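Local coordinates for OxsB protein (Bacillus megaterium, PDB 5UL3) that catalyses the oxidative ring contraction of dAMP to an oxetane aldehyde in oxetanocin A biosynthesis, using cobalamin, a [4Fe-4S] cluster and S-adenosylmethionine, at residues L307-G312 with I358-E363; I381-L386 with W420-L425; K393-A398 with G427-F432. All blocks are in the same frame, centred on the assembly; numbering follows the deposited sequence.

Contact 1 (L307-G312 with I358-E363)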
ATOM      1  N   LEU A 307      -8.318  -2.900   1.352  1.00 21.50           N
ATOM      2  CA  LEU A 307      -9.361  -2.202   0.609  1.00 18.99           C
ATOM      3  C   LEU A 307      -8.835  -0.798   0.357  1.00 21.60           C
ATOM      4  O   LEU A 307      -8.093  -0.261   1.178  1.00 21.19           O
ATOM      5  CB  LEU A 307     -10.675  -2.116   1.382  1.00 22.50           C
ATOM      6  CG  LEU A 307     -11.847  -1.516   0.591  1.00 26.25           C
ATOM      7  CD1 LEU A 307     -12.093  -2.331  -0.684  1.00 27.10           C
ATOM      8  CD2 LEU A 307     -13.109  -1.479   1.456  1.00 27.60           C
ATOM      9  N   GLU A 308      -9.212  -0.217  -0.776  1.00 20.66           N
ATOM     10  CA  GLU A 308      -8.903   1.182  -1.068  1.00 24.30           C
ATOM     11  C   GLU A 308     -10.226   1.934  -1.087  1.00 23.10           C
ATOM     12  O   GLU A 308     -11.084   1.650  -1.932  1.00 22.84           O
ATOM     13  CB  GLU A 308      -8.158   1.315  -2.400  1.00 24.80           C
ATOM     14  CG  GLU A 308      -7.496   2.720  -2.599  1.00 24.44           C
ATOM     15  CD  GLU A 308      -6.766   2.887  -3.938  1.00 25.94           C
ATOM     16  OE1 GLU A 308      -7.205   2.284  -4.942  1.00 22.75           O
ATOM     17  OE2 GLU A 308      -5.758   3.649  -3.994  1.00 23.74           O
ATOM     18  N   THR A 309     -10.425   2.867  -0.145  1.00 19.21           N
ATOM     19  CA  THR A 309     -11.729   3.536  -0.067  1.00 19.98           C
ATOM     20  C   THR A 309     -11.716   4.906  -0.740  1.00 22.53           C
ATOM     21  O   THR A 309     -12.740   5.599  -0.734  1.00 22.20           O
ATOM     22  CB  THR A 309     -12.222   3.689   1.391  1.00 19.80           C
ATOM     23  OG1 THR A 309     -11.363   4.584   2.125  1.00 24.79           O
ATOM     24  CG2 THR A 309     -12.275   2.311   2.112  1.00 20.56           C
ATOM     25  N   SER A 310     -10.581   5.296  -1.308  1.00 22.83           N
ATOM     26  CA  SER A 310     -10.421   6.541  -2.053  1.00 24.01           C
ATOM     27  C   SER A 310      -9.138   6.436  -2.857  1.00 22.53           C
ATOM     28  O   SER A 310      -8.247   5.649  -2.530  1.00 23.34           O
ATOM     29  CB  SER A 310     -10.369   7.761  -1.123  1.00 19.64           C
ATOM     30  OG  SER A 310      -9.195   7.753  -0.337  1.00 20.96           O
ATOM     31  N   ARG A 311      -9.044   7.248  -3.910  1.00 21.18           N
ATOM     32  CA  ARG A 311      -7.860   7.293  -4.751  1.00 19.62           C
ATOM     33  C   ARG A 311      -7.365   8.727  -4.832  1.00 22.09           C
ATOM     34  O   ARG A 311      -8.169   9.659  -4.864  1.00 24.31           O
ATOM     35  CB  ARG A 311      -8.154   6.774  -6.154  1.00 21.59           C
ATOM     36  CG  ARG A 311      -8.479   5.270  -6.145  1.00 21.83           C
ATOM     37  CD  ARG A 311      -8.621   4.729  -7.549  1.00 22.27           C
ATOM     38  NE  ARG A 311      -8.678   3.253  -7.546  1.00 22.29           N
ATOM     39  CZ  ARG A 311      -8.961   2.529  -8.633  1.00 24.92           C
ATOM     40  NH1 ARG A 311      -9.205   3.138  -9.792  1.00 21.03           N
ATOM     41  NH2 ARG A 311      -9.015   1.201  -8.558  1.00 21.93           N
ATOM     42  N   GLY A 312      -6.043   8.872  -4.869  1.00 23.41           N
ATOM     43  CA  GLY A 312      -5.395  10.163  -5.014  1.00 22.12           C
ATOM     44  C   GLY A 312      -5.149  10.875  -3.697  1.00 25.69           C
ATOM     45  O   GLY A 312      -5.480  10.406  -2.600  1.00 23.69           O
ATOM     46  N   ILE A 358      -8.385  -4.856   8.573  1.00 29.44           N
ATOM     47  CA  ILE A 358      -8.324  -4.305   7.224  1.00 26.38           C
ATOM     48  C   ILE A 358      -7.163  -3.328   7.131  1.00 25.15           C
ATOM     49  O   ILE A 358      -7.072  -2.386   7.925  1.00 24.78           O
ATOM     50  CB  ILE A 358      -9.632  -3.591   6.848  1.00 32.73           C
ATOM     51  CG1 ILE A 358     -10.859  -4.473   7.132  1.00 31.83           C
ATOM     52  CG2 ILE A 358      -9.581  -3.162   5.370  1.00 34.58           C
ATOM     53  CD1 ILE A 358     -11.047  -5.582   6.121  1.00 34.01           C
ATOM     54  N   TYR A 359      -6.305  -3.516   6.149  1.00 24.15           N
ATOM     55  CA  TYR A 359      -5.237  -2.557   5.873  1.00 25.12           C
ATOM     56  C   TYR A 359      -5.728  -1.669   4.737  1.00 22.90           C
ATOM     57  O   TYR A 359      -5.771  -2.102   3.582  1.00 24.02           O
ATOM     58  CB  TYR A 359      -3.953  -3.281   5.529  1.00 25.77           C
ATOM     59  CG  TYR A 359      -3.543  -4.140   6.708  1.00 32.66           C
ATOM     60  CD1 TYR A 359      -4.044  -5.438   6.871  1.00 35.33           C
ATOM     61  CD2 TYR A 359      -2.723  -3.622   7.703  1.00 36.43           C
ATOM     62  CE1 TYR A 359      -3.703  -6.201   7.982  1.00 36.28           C
ATOM     63  CE2 TYR A 359      -2.373  -4.379   8.813  1.00 42.64           C
ATOM     64  CZ  TYR A 359      -2.857  -5.662   8.945  1.00 47.72           C
ATOM     65  OH  TYR A 359      -2.500  -6.396  10.058  1.00 50.72           O
ATOM     66  N   MET A 360      -6.120  -0.441   5.075  1.00 20.52           N
ATOM     67  CA  MET A 360      -6.605   0.481   4.050  1.00 20.22           C
ATOM     68  C   MET A 360      -5.453   0.904   3.153  1.00 27.77           C
ATOM     69  O   MET A 360      -4.389   1.335   3.632  1.00 26.17           O
ATOM     70  CB  MET A 360      -7.260   1.725   4.655  1.00 23.65           C
ATOM     71  CG  MET A 360      -8.438   1.500   5.568  1.00 30.14           C
ATOM     72  SD  MET A 360      -9.847   0.701   4.750  1.00 30.63           S
ATOM     73  CE  MET A 360     -11.070   0.923   6.042  1.00 34.27           C
ATOM     74  N   ALA A 361      -5.672   0.796   1.847  1.00 21.02           N
ATOM     75  CA  ALA A 361      -4.640   1.126   0.877  1.00 18.09           C
ATOM     76  C   ALA A 361      -4.572   2.622   0.565  1.00 20.86           C
ATOM     77  O   ALA A 361      -3.600   3.047  -0.071  1.00 22.58           O
ATOM     78  CB  ALA A 361      -4.879   0.364  -0.436  1.00 23.87           C
ATOM     79  N   ASP A 362      -5.552   3.407   1.019  1.00 20.42           N
ATOM     80  CA  ASP A 362      -5.657   4.833   0.666  1.00 19.40           C
ATOM     81  C   ASP A 362      -4.356   5.584   0.933  1.00 23.50           C
ATOM     82  O   ASP A 362      -3.768   5.481   2.015  1.00 22.57           O
ATOM     83  CB  ASP A 362      -6.767   5.510   1.477  1.00 22.29           C
ATOM     84  CG  ASP A 362      -8.092   4.814   1.381  1.00 26.09           C
ATOM     85  OD1 ASP A 362      -8.142   3.560   1.399  1.00 26.39           O
ATOM     86  OD2 ASP A 362      -9.104   5.527   1.367  1.00 23.19           O
ATOM     87  N   GLU A 363      -3.930   6.386  -0.048  1.00 21.47           N
ATOM     88  CA  GLU A 363      -2.929   7.410   0.237  1.00 23.13           C
ATOM     89  C   GLU A 363      -3.450   8.402   1.264  1.00 26.13           C
ATOM     90  O   GLU A 363      -2.689   8.897   2.108  1.00 24.36           O
ATOM     91  CB  GLU A 363      -2.544   8.142  -1.053  1.00 20.40           C
ATOM     92  CG  GLU A 363      -1.679   7.322  -1.995  1.00 23.36           C
ATOM     93  CD  GLU A 363      -1.213   8.147  -3.175  1.00 24.40           C
ATOM     94  OE1 GLU A 363      -2.097   8.692  -3.873  1.00 24.00           O
ATOM     95  OE2 GLU A 363       0.024   8.290  -3.357  1.00 26.20           O
TER
HETATM   96  O   HOH W   1      -5.332   5.895  -2.605  1.00 22.87           O
HETATM   97  O   HOH W   2      -4.017   7.085  -4.617  1.00 24.83           O
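Asp362 reaches across from just beyond the C-terminal end of strand 357-360 and holds Thr309 with both carboxylate oxygens. Its CB lies 3.8 Å from Ser310 OG. Chi1 (-53°) sets CG anti to the carbonyl carbon, beside the backbone N. OD1 accepts the Thr309 N-H at 2.8 Å in a nearly straight bond, on the syn side but 33° out of the carboxylate plane. OD2 takes the Thr309 OG1 hydroxyl at 2.6 Å, also syn and closer to the plane, while Ser310 OG lies 2.8 Å from OD2, a bond left unsettled because its proton can also reach Glu364 O. Behind this grip the strands run parallel as neighbours in the partial TIM barrel of the radical SAM domain: Ala361 N donates to Leu307 O at 2.7 Å, and Leu307 N makes a weak bond to Tyr359 O. Met360 SD rests 3.9 Å from Thr309 CG2. One water accepts the Glu363 N-H and lies within hydrogen-bonding distance of Glu308 OE2 and Ser310 O, its protons not assigned; a second joins Gly312 N to Glu363 OE1. Glu308 OE1 takes Arg311 NE at 3.1 Å as a salt bridge, met from above the carboxylate plane; Arg311 also pairs with Glu240 and Glu242. Glu308 OE2 and Glu363 OE2 accept hydrogen bonds from cobalamin, and Glu363 OE1 pairs with Arg323. One Thr309 donor on each oxygen limits rotation of the Asp362 carboxylate, consistent with a firmly placed segment from which Glu308, Ala361 and Glu363 meet the cobalamin.

Contact 2 (I381-L386 with W420-L425)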
ATOM      1  N   ILE A 381     -19.011   6.476   7.930  1.00 30.32           N
ATOM      2  CA  ILE A 381     -18.411   5.149   7.770  1.00 27.93           C
ATOM      3  C   ILE A 381     -18.210   4.492   9.135  1.00 27.47           C
ATOM      4  O   ILE A 381     -18.556   3.315   9.340  1.00 27.60           O
ATOM      5  CB  ILE A 381     -17.093   5.254   6.981  1.00 23.40           C
ATOM      6  CG1 ILE A 381     -17.377   5.672   5.534  1.00 27.30           C
ATOM      7  CG2 ILE A 381     -16.324   3.902   7.017  1.00 22.18           C
ATOM      8  CD1 ILE A 381     -16.149   6.177   4.781  1.00 28.64           C
ATOM      9  N   CYS A 382     -17.682   5.254  10.095  1.00 24.88           N
ATOM     10  CA  CYS A 382     -17.461   4.728  11.436  1.00 28.18           C
ATOM     11  C   CYS A 382     -18.771   4.302  12.082  1.00 30.65           C
ATOM     12  O   CYS A 382     -18.830   3.258  12.738  1.00 30.69           O
ATOM     13  CB  CYS A 382     -16.756   5.769  12.298  1.00 28.27           C
ATOM     14  SG  CYS A 382     -15.036   6.037  11.822  1.00 28.45           S
ATOM     15  N   GLU A 383     -19.829   5.103  11.914  1.00 29.49           N
ATOM     16  CA  GLU A 383     -21.129   4.731  12.462  1.00 30.57           C
ATOM     17  C   GLU A 383     -21.624   3.433  11.844  1.00 35.66           C
ATOM     18  O   GLU A 383     -22.215   2.600  12.533  1.00 35.45           O
ATOM     19  CB  GLU A 383     -22.148   5.852  12.241  1.00 32.74           C
ATOM     20  CG  GLU A 383     -21.958   7.025  13.196  1.00 39.75           C
ATOM     21  CD  GLU A 383     -23.054   8.083  13.090  1.00 50.36           C
ATOM     22  OE1 GLU A 383     -23.590   8.313  11.981  1.00 47.59           O
ATOM     23  OE2 GLU A 383     -23.380   8.686  14.132  1.00 46.32           O
ATOM     24  N   GLY A 384     -21.370   3.244  10.546  1.00 28.88           N
ATOM     25  CA  GLY A 384     -21.723   1.988   9.903  1.00 31.11           C
ATOM     26  C   GLY A 384     -20.956   0.803  10.461  1.00 30.41           C
ATOM     27  O   GLY A 384     -21.523  -0.273  10.665  1.00 34.02           O
ATOM     28  N   LEU A 385     -19.654   0.978  10.706  1.00 26.08           N
ATOM     29  CA  LEU A 385     -18.856  -0.094  11.295  1.00 28.22           C
ATOM     30  C   LEU A 385     -19.338  -0.422  12.699  1.00 32.46           C
ATOM     31  O   LEU A 385     -19.315  -1.587  13.120  1.00 33.52           O
ATOM     32  CB  LEU A 385     -17.375   0.305  11.317  1.00 26.95           C
ATOM     33  CG  LEU A 385     -16.688   0.333   9.948  1.00 29.26           C
ATOM     34  CD1 LEU A 385     -15.248   0.817  10.071  1.00 25.31           C
ATOM     35  CD2 LEU A 385     -16.716  -1.066   9.343  1.00 33.31           C
ATOM     36  N   LEU A 386     -19.773   0.598  13.441  1.00 29.10           N
ATOM     37  CA  LEU A 386     -20.210   0.395  14.812  1.00 36.30           C
ATOM     38  C   LEU A 386     -21.550  -0.330  14.876  1.00 37.47           C
ATOM     39  O   LEU A 386     -21.901  -0.859  15.935  1.00 39.46           O
ATOM     40  CB  LEU A 386     -20.273   1.744  15.531  1.00 31.81           C
ATOM     41  CG  LEU A 386     -18.898   2.371  15.829  1.00 28.77           C
ATOM     42  CD1 LEU A 386     -19.040   3.834  16.239  1.00 30.94           C
ATOM     43  CD2 LEU A 386     -18.183   1.569  16.912  1.00 34.18           C
ATOM     44  N   TRP A 420     -11.655  11.810  14.532  1.00 25.10           N
ATOM     45  CA  TRP A 420     -10.626  10.849  14.910  1.00 25.43           C
ATOM     46  C   TRP A 420     -11.089   9.958  16.059  1.00 26.86           C
ATOM     47  O   TRP A 420     -10.739   8.769  16.110  1.00 24.83           O
ATOM     48  CB  TRP A 420      -9.337  11.593  15.268  1.00 22.34           C
ATOM     49  CG  TRP A 420      -8.527  11.942  14.059  1.00 26.77           C
ATOM     50  CD1 TRP A 420      -8.536  13.137  13.356  1.00 30.05           C
ATOM     51  CD2 TRP A 420      -7.609  11.082  13.374  1.00 25.46           C
ATOM     52  NE1 TRP A 420      -7.666  13.060  12.290  1.00 24.98           N
ATOM     53  CE2 TRP A 420      -7.084  11.812  12.280  1.00 26.75           C
ATOM     54  CE3 TRP A 420      -7.171   9.762  13.581  1.00 25.74           C
ATOM     55  CZ2 TRP A 420      -6.142  11.267  11.405  1.00 25.28           C
ATOM     56  CZ3 TRP A 420      -6.243   9.226  12.703  1.00 25.58           C
ATOM     57  CH2 TRP A 420      -5.736   9.980  11.628  1.00 25.96           C
ATOM     58  N   HIS A 421     -11.877  10.507  16.984  1.00 24.63           N
ATOM     59  CA  HIS A 421     -12.425   9.680  18.056  1.00 28.79           C
ATOM     60  C   HIS A 421     -13.333   8.603  17.489  1.00 28.38           C
ATOM     61  O   HIS A 421     -13.249   7.438  17.895  1.00 26.87           O
ATOM     62  CB  HIS A 421     -13.181  10.540  19.068  1.00 29.82           C
ATOM     63  CG  HIS A 421     -13.710   9.767  20.240  1.00 30.33           C
ATOM     64  ND1 HIS A 421     -14.987   9.942  20.730  1.00 35.23           N
ATOM     65  CD2 HIS A 421     -13.134   8.821  21.021  1.00 37.77           C
ATOM     66  CE1 HIS A 421     -15.177   9.134  21.758  1.00 34.29           C
ATOM     67  NE2 HIS A 421     -14.068   8.447  21.960  1.00 32.42           N
ATOM     68  N   TYR A 422     -14.199   8.970  16.537  1.00 26.63           N
ATOM     69  CA  TYR A 422     -15.035   7.972  15.877  1.00 28.93           C
ATOM     70  C   TYR A 422     -14.187   6.913  15.190  1.00 30.31           C
ATOM     71  O   TYR A 422     -14.553   5.732  15.186  1.00 26.88           O
ATOM     72  CB  TYR A 422     -15.974   8.633  14.863  1.00 23.07           C
ATOM     73  CG  TYR A 422     -17.325   8.989  15.457  1.00 31.54           C
ATOM     74  CD1 TYR A 422     -17.508  10.179  16.129  1.00 32.33           C
ATOM     75  CD2 TYR A 422     -18.394   8.109  15.384  1.00 31.83           C
ATOM     76  CE1 TYR A 422     -18.728  10.506  16.689  1.00 41.42           C
ATOM     77  CE2 TYR A 422     -19.627   8.424  15.942  1.00 39.97           C
ATOM     78  CZ  TYR A 422     -19.781   9.630  16.592  1.00 45.09           C
ATOM     79  OH  TYR A 422     -20.989   9.973  17.153  1.00 48.36           O
ATOM     80  N   CYS A 423     -13.069   7.316  14.571  1.00 23.60           N
ATOM     81  CA  CYS A 423     -12.168   6.323  13.986  1.00 23.39           C
ATOM     82  C   CYS A 423     -11.664   5.354  15.052  1.00 25.86           C
ATOM     83  O   CYS A 423     -11.662   4.136  14.849  1.00 25.15           O
ATOM     84  CB  CYS A 423     -10.988   7.003  13.307  1.00 26.32           C
ATOM     85  SG  CYS A 423     -11.447   7.830  11.776  1.00 25.93           S
ATOM     86  N   ALA A 424     -11.231   5.881  16.199  1.00 26.92           N
ATOM     87  CA  ALA A 424     -10.781   5.003  17.277  1.00 26.66           C
ATOM     88  C   ALA A 424     -11.899   4.070  17.737  1.00 25.80           C
ATOM     89  O   ALA A 424     -11.682   2.862  17.924  1.00 27.89           O
ATOM     90  CB  ALA A 424     -10.256   5.833  18.448  1.00 27.45           C
ATOM     91  N   LEU A 425     -13.099   4.617  17.944  1.00 26.76           N
ATOM     92  CA  LEU A 425     -14.226   3.796  18.381  1.00 30.46           C
ATOM     93  C   LEU A 425     -14.505   2.673  17.395  1.00 36.79           C
ATOM     94  O   LEU A 425     -14.852   1.554  17.797  1.00 31.90           O
ATOM     95  CB  LEU A 425     -15.481   4.652  18.555  1.00 28.60           C
ATOM     96  CG  LEU A 425     -15.503   5.660  19.706  1.00 32.74           C
ATOM     97  CD1 LEU A 425     -16.787   6.472  19.656  1.00 31.89           C
ATOM     98  CD2 LEU A 425     -15.398   4.926  21.032  1.00 35.68           C
TER
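Cys382 and Tyr422 mark the nearest backbone approach of helices 374-386 and 410-426, with CA atoms 6.0 Å apart. The local axes run nearly parallel, 23° from each other, and come within 9.0 Å. Both helices belong to the outer helical layer of the partial TIM barrel. Cys382 fits against the other helix near its C-terminal end: its CB lies 3.9 Å from Tyr422 CB, at the edge of the phenol ring and near its plane. SG, anti to the carbonyl carbon (chi1 -71°), is 3.4 Å from Tyr422 O and 4.0 Å from Cys423 SG. On the outer side, Glu383 CG approaches Tyr422 CE2 to 3.9 Å; the two side chains cross, with carboxylate and ring planes 75° apart. One turn on, Leu386 spreads its methyls, CD2 reaching Leu425 O at 3.4 Å while CD1 packs on Leu425 CB and, more distantly, on Tyr422 CD2. Outside the two segments, Cys382 touches Ala426, while Tyr422 meets Ile379 and Cys423 meets Ile378 of helix 374-386. No clear hydrogen bond crosses between the segments, and the two thiols are far too distant for a disulfide, which implies that the helices are held here by apolar and sulfur contacts.

Contact 3 (K393-A398 with G427-F432)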
ATOM      1  N   LYS A 393     -10.596  -4.230  13.315  1.00 23.91           N
ATOM      2  CA  LYS A 393      -9.506  -3.270  13.409  1.00 25.50           C
ATOM      3  C   LYS A 393      -9.093  -2.844  12.004  1.00 28.82           C
ATOM      4  O   LYS A 393      -9.188  -3.629  11.054  1.00 28.01           O
ATOM      5  CB  LYS A 393      -8.332  -3.864  14.173  1.00 30.36           C
ATOM      6  CG  LYS A 393      -8.738  -4.198  15.604  1.00 36.32           C
ATOM      7  CD  LYS A 393      -7.558  -4.406  16.513  1.00 49.56           C
ATOM      8  CE  LYS A 393      -7.998  -4.436  17.973  1.00 40.21           C
ATOM      9  NZ  LYS A 393      -8.397  -3.093  18.483  1.00 46.90           N
ATOM     10  N   PHE A 394      -8.655  -1.591  11.854  1.00 26.83           N
ATOM     11  CA  PHE A 394      -8.210  -1.184  10.530  1.00 24.58           C
ATOM     12  C   PHE A 394      -7.091  -0.157  10.648  1.00 22.30           C
ATOM     13  O   PHE A 394      -7.035   0.623  11.604  1.00 24.93           O
ATOM     14  CB  PHE A 394      -9.382  -0.668   9.658  1.00 21.92           C
ATOM     15  CG  PHE A 394     -10.066   0.591  10.159  1.00 25.14           C
ATOM     16  CD1 PHE A 394     -11.047   0.524  11.138  1.00 28.13           C
ATOM     17  CD2 PHE A 394      -9.784   1.833   9.585  1.00 29.29           C
ATOM     18  CE1 PHE A 394     -11.717   1.675  11.584  1.00 27.57           C
ATOM     19  CE2 PHE A 394     -10.449   2.999  10.016  1.00 24.98           C
ATOM     20  CZ  PHE A 394     -11.423   2.913  11.016  1.00 27.01           C
ATOM     21  N   ASP A 395      -6.170  -0.211   9.691  1.00 21.44           N
ATOM     22  CA  ASP A 395      -5.038   0.703   9.611  1.00 21.06           C
ATOM     23  C   ASP A 395      -5.210   1.635   8.413  1.00 22.56           C
ATOM     24  O   ASP A 395      -5.735   1.225   7.379  1.00 23.65           O
ATOM     25  CB  ASP A 395      -3.727  -0.070   9.442  1.00 24.06           C
ATOM     26  CG  ASP A 395      -3.415  -1.002  10.628  1.00 26.27           C
ATOM     27  OD1 ASP A 395      -4.168  -1.030  11.627  1.00 27.36           O
ATOM     28  OD2 ASP A 395      -2.414  -1.726  10.525  1.00 27.86           O
ATOM     29  N   PHE A 396      -4.728   2.875   8.531  1.00 23.64           N
ATOM     30  CA  PHE A 396      -4.691   3.777   7.380  1.00 20.85           C
ATOM     31  C   PHE A 396      -3.607   4.818   7.611  1.00 24.67           C
ATOM     32  O   PHE A 396      -3.014   4.885   8.685  1.00 24.43           O
ATOM     33  CB  PHE A 396      -6.046   4.438   7.113  1.00 21.07           C
ATOM     34  CG  PHE A 396      -6.562   5.314   8.242  1.00 20.06           C
ATOM     35  CD1 PHE A 396      -6.242   6.660   8.295  1.00 20.07           C
ATOM     36  CD2 PHE A 396      -7.431   4.798   9.202  1.00 26.96           C
ATOM     37  CE1 PHE A 396      -6.747   7.477   9.320  1.00 26.01           C
ATOM     38  CE2 PHE A 396      -7.950   5.604  10.214  1.00 26.40           C
ATOM     39  CZ  PHE A 396      -7.612   6.943  10.271  1.00 27.79           C
ATOM     40  N   ALA A 397      -3.353   5.630   6.581  1.00 20.49           N
ATOM     41  CA  ALA A 397      -2.341   6.676   6.630  1.00 21.25           C
ATOM     42  C   ALA A 397      -3.001   8.052   6.579  1.00 21.91           C
ATOM     43  O   ALA A 397      -4.086   8.213   6.018  1.00 24.44           O
ATOM     44  CB  ALA A 397      -1.356   6.555   5.467  1.00 25.04           C
ATOM     45  N   ALA A 398      -2.330   9.041   7.164  1.00 24.48           N
ATOM     46  CA  ALA A 398      -2.882  10.398   7.180  1.00 27.88           C
ATOM     47  C   ALA A 398      -1.763  11.413   7.334  1.00 23.65           C
ATOM     48  O   ALA A 398      -0.715  11.114   7.915  1.00 24.69           O
ATOM     49  CB  ALA A 398      -3.891  10.578   8.321  1.00 26.63           C
ATOM     50  N   GLY A 427     -12.414   1.125  15.426  1.00 25.97           N
ATOM     51  CA  GLY A 427     -11.356   0.151  15.248  1.00 28.16           C
ATOM     52  C   GLY A 427     -10.054   0.617  14.633  1.00 27.33           C
ATOM     53  O   GLY A 427      -9.184  -0.216  14.347  1.00 26.97           O
ATOM     54  N   ALA A 428      -9.890   1.926  14.423  1.00 27.43           N
ATOM     55  CA  ALA A 428      -8.611   2.437  13.940  1.00 21.60           C
ATOM     56  C   ALA A 428      -7.501   1.969  14.874  1.00 29.87           C
ATOM     57  O   ALA A 428      -7.584   2.142  16.090  1.00 28.71           O
ATOM     58  CB  ALA A 428      -8.642   3.965  13.859  1.00 24.65           C
ATOM     59  N   ASP A 429      -6.477   1.345  14.297  1.00 24.34           N
ATOM     60  CA  ASP A 429      -5.483   0.615  15.082  1.00 21.61           C
ATOM     61  C   ASP A 429      -4.090   1.196  14.896  1.00 25.58           C
ATOM     62  O   ASP A 429      -3.693   2.090  15.649  1.00 33.49           O
ATOM     63  CB  ASP A 429      -5.517  -0.861  14.687  1.00 24.10           C
ATOM     64  CG  ASP A 429      -4.602  -1.717  15.543  1.00 32.88           C
ATOM     65  OD1 ASP A 429      -4.299  -1.317  16.685  1.00 33.08           O
ATOM     66  OD2 ASP A 429      -4.166  -2.764  15.048  1.00 29.44           O
ATOM     67  N   ARG A 430      -3.325   0.692  13.921  1.00 24.29           N
ATOM     68  CA  ARG A 430      -1.986   1.209  13.645  1.00 27.92           C
ATOM     69  C   ARG A 430      -2.101   2.236  12.518  1.00 34.10           C
ATOM     70  O   ARG A 430      -2.196   1.873  11.343  1.00 31.27           O
ATOM     71  CB  ARG A 430      -1.020   0.085  13.296  1.00 32.27           C
ATOM     72  CG  ARG A 430      -0.365  -0.498  14.554  1.00 52.90           C
ATOM     73  CD  ARG A 430       0.535  -1.680  14.277  1.00 53.37           C
ATOM     74  NE  ARG A 430      -0.246  -2.900  14.260  1.00 55.95           N
ATOM     75  CZ  ARG A 430      -0.382  -3.722  15.294  1.00 61.81           C
ATOM     76  NH1 ARG A 430      -1.137  -4.801  15.167  1.00 43.29           N
ATOM     77  NH2 ARG A 430       0.241  -3.477  16.441  1.00 63.87           N
ATOM     78  N   ILE A 431      -2.086   3.527  12.880  1.00 20.97           N
ATOM     79  CA  ILE A 431      -2.221   4.620  11.913  1.00 19.95           C
ATOM     80  C   ILE A 431      -0.834   5.184  11.612  1.00 26.57           C
ATOM     81  O   ILE A 431      -0.013   5.388  12.528  1.00 25.17           O
ATOM     82  CB  ILE A 431      -3.182   5.718  12.437  1.00 24.21           C
ATOM     83  CG1 ILE A 431      -4.666   5.382  12.226  1.00 31.37           C
ATOM     84  CG2 ILE A 431      -2.946   7.048  11.733  1.00 24.39           C
ATOM     85  CD1 ILE A 431      -5.035   3.932  12.002  1.00 27.16           C
ATOM     86  N   PHE A 432      -0.560   5.427  10.320  1.00 22.57           N
ATOM     87  CA  PHE A 432       0.713   5.979   9.865  1.00 21.65           C
ATOM     88  C   PHE A 432       0.512   7.471   9.622  1.00 23.79           C
ATOM     89  O   PHE A 432      -0.378   7.848   8.863  1.00 25.16           O
ATOM     90  CB  PHE A 432       1.166   5.304   8.563  1.00 26.04           C
ATOM     91  CG  PHE A 432       2.443   5.850   7.999  1.00 26.24           C
ATOM     92  CD1 PHE A 432       2.425   6.915   7.095  1.00 26.53           C
ATOM     93  CD2 PHE A 432       3.666   5.294   8.336  1.00 27.23           C
ATOM     94  CE1 PHE A 432       3.610   7.425   6.577  1.00 30.92           C
ATOM     95  CE2 PHE A 432       4.853   5.796   7.821  1.00 30.84           C
ATOM     96  CZ  PHE A 432       4.826   6.860   6.937  1.00 29.45           C
TER
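Phe394 N donates to Gly427 O at 2.9 Å, and Asp429 N returns a bond to Phe394 O at 2.8 Å, a single backbone bridge between strand 393-398 and the loop leading to strand 432-436 in the partial TIM barrel. Further on, a parallel bridge at Ala397 and Phe432 is made by Phe432 N to Phe396 O and Ala398 N to Phe432 O, the latter at 2.8 Å and nearly in line with the C=O bond. Between them the register slips by one residue, and Asp395 fills in with its side chain: OD1 accepts Arg430 N at 3.0 Å, met from 64° above the carboxylate plane. OD1 also lies 3.8 Å from Asp429 OD2, a like-charge approach probably eased by the hydrogen bond of that oxygen to His357. Gly427, with positive phi, closes helix 410-426 in a Schellman motif and turns the chain into the sheet. Toward the helices, Ala428 CA sits over the centre of the Phe394 ring. The Phe396 ring packs against Trp420 and Phe365. Ala428 CB touches Phe394 CZ and Phe396 CE2. Ile431 crosses the Phe396 ring in a CH-pi contact, its CG1 3.9 Å from the centroid and displaced toward the rim.

How the contacts relate
All three contacts belong to the radical SAM barrel. Contacts 1 and 3 lie in the parallel part of one sheet, where strand 357-360 pairs with strand 393-398 through Ile358 N to Lys393 O and Met360 N to Asp395 O. Contact 2 joins the helices on its outer side: helix 374-386 precedes strand 393-398, and helix 410-426 leads through Gly427 into the second segment of contact 3. Trp420 and Leu385 pack from these helices onto Phe396 and Phe394. Contact 1 is buried, rich in charges and waters beside cobalamin. Contacts 2 and 3 are both partly buried: contact 3 uses backbone bonds and aromatic packing; contact 2, mainly apolar, lies farther from the chain centre (about 22 against 13 Å, between centres).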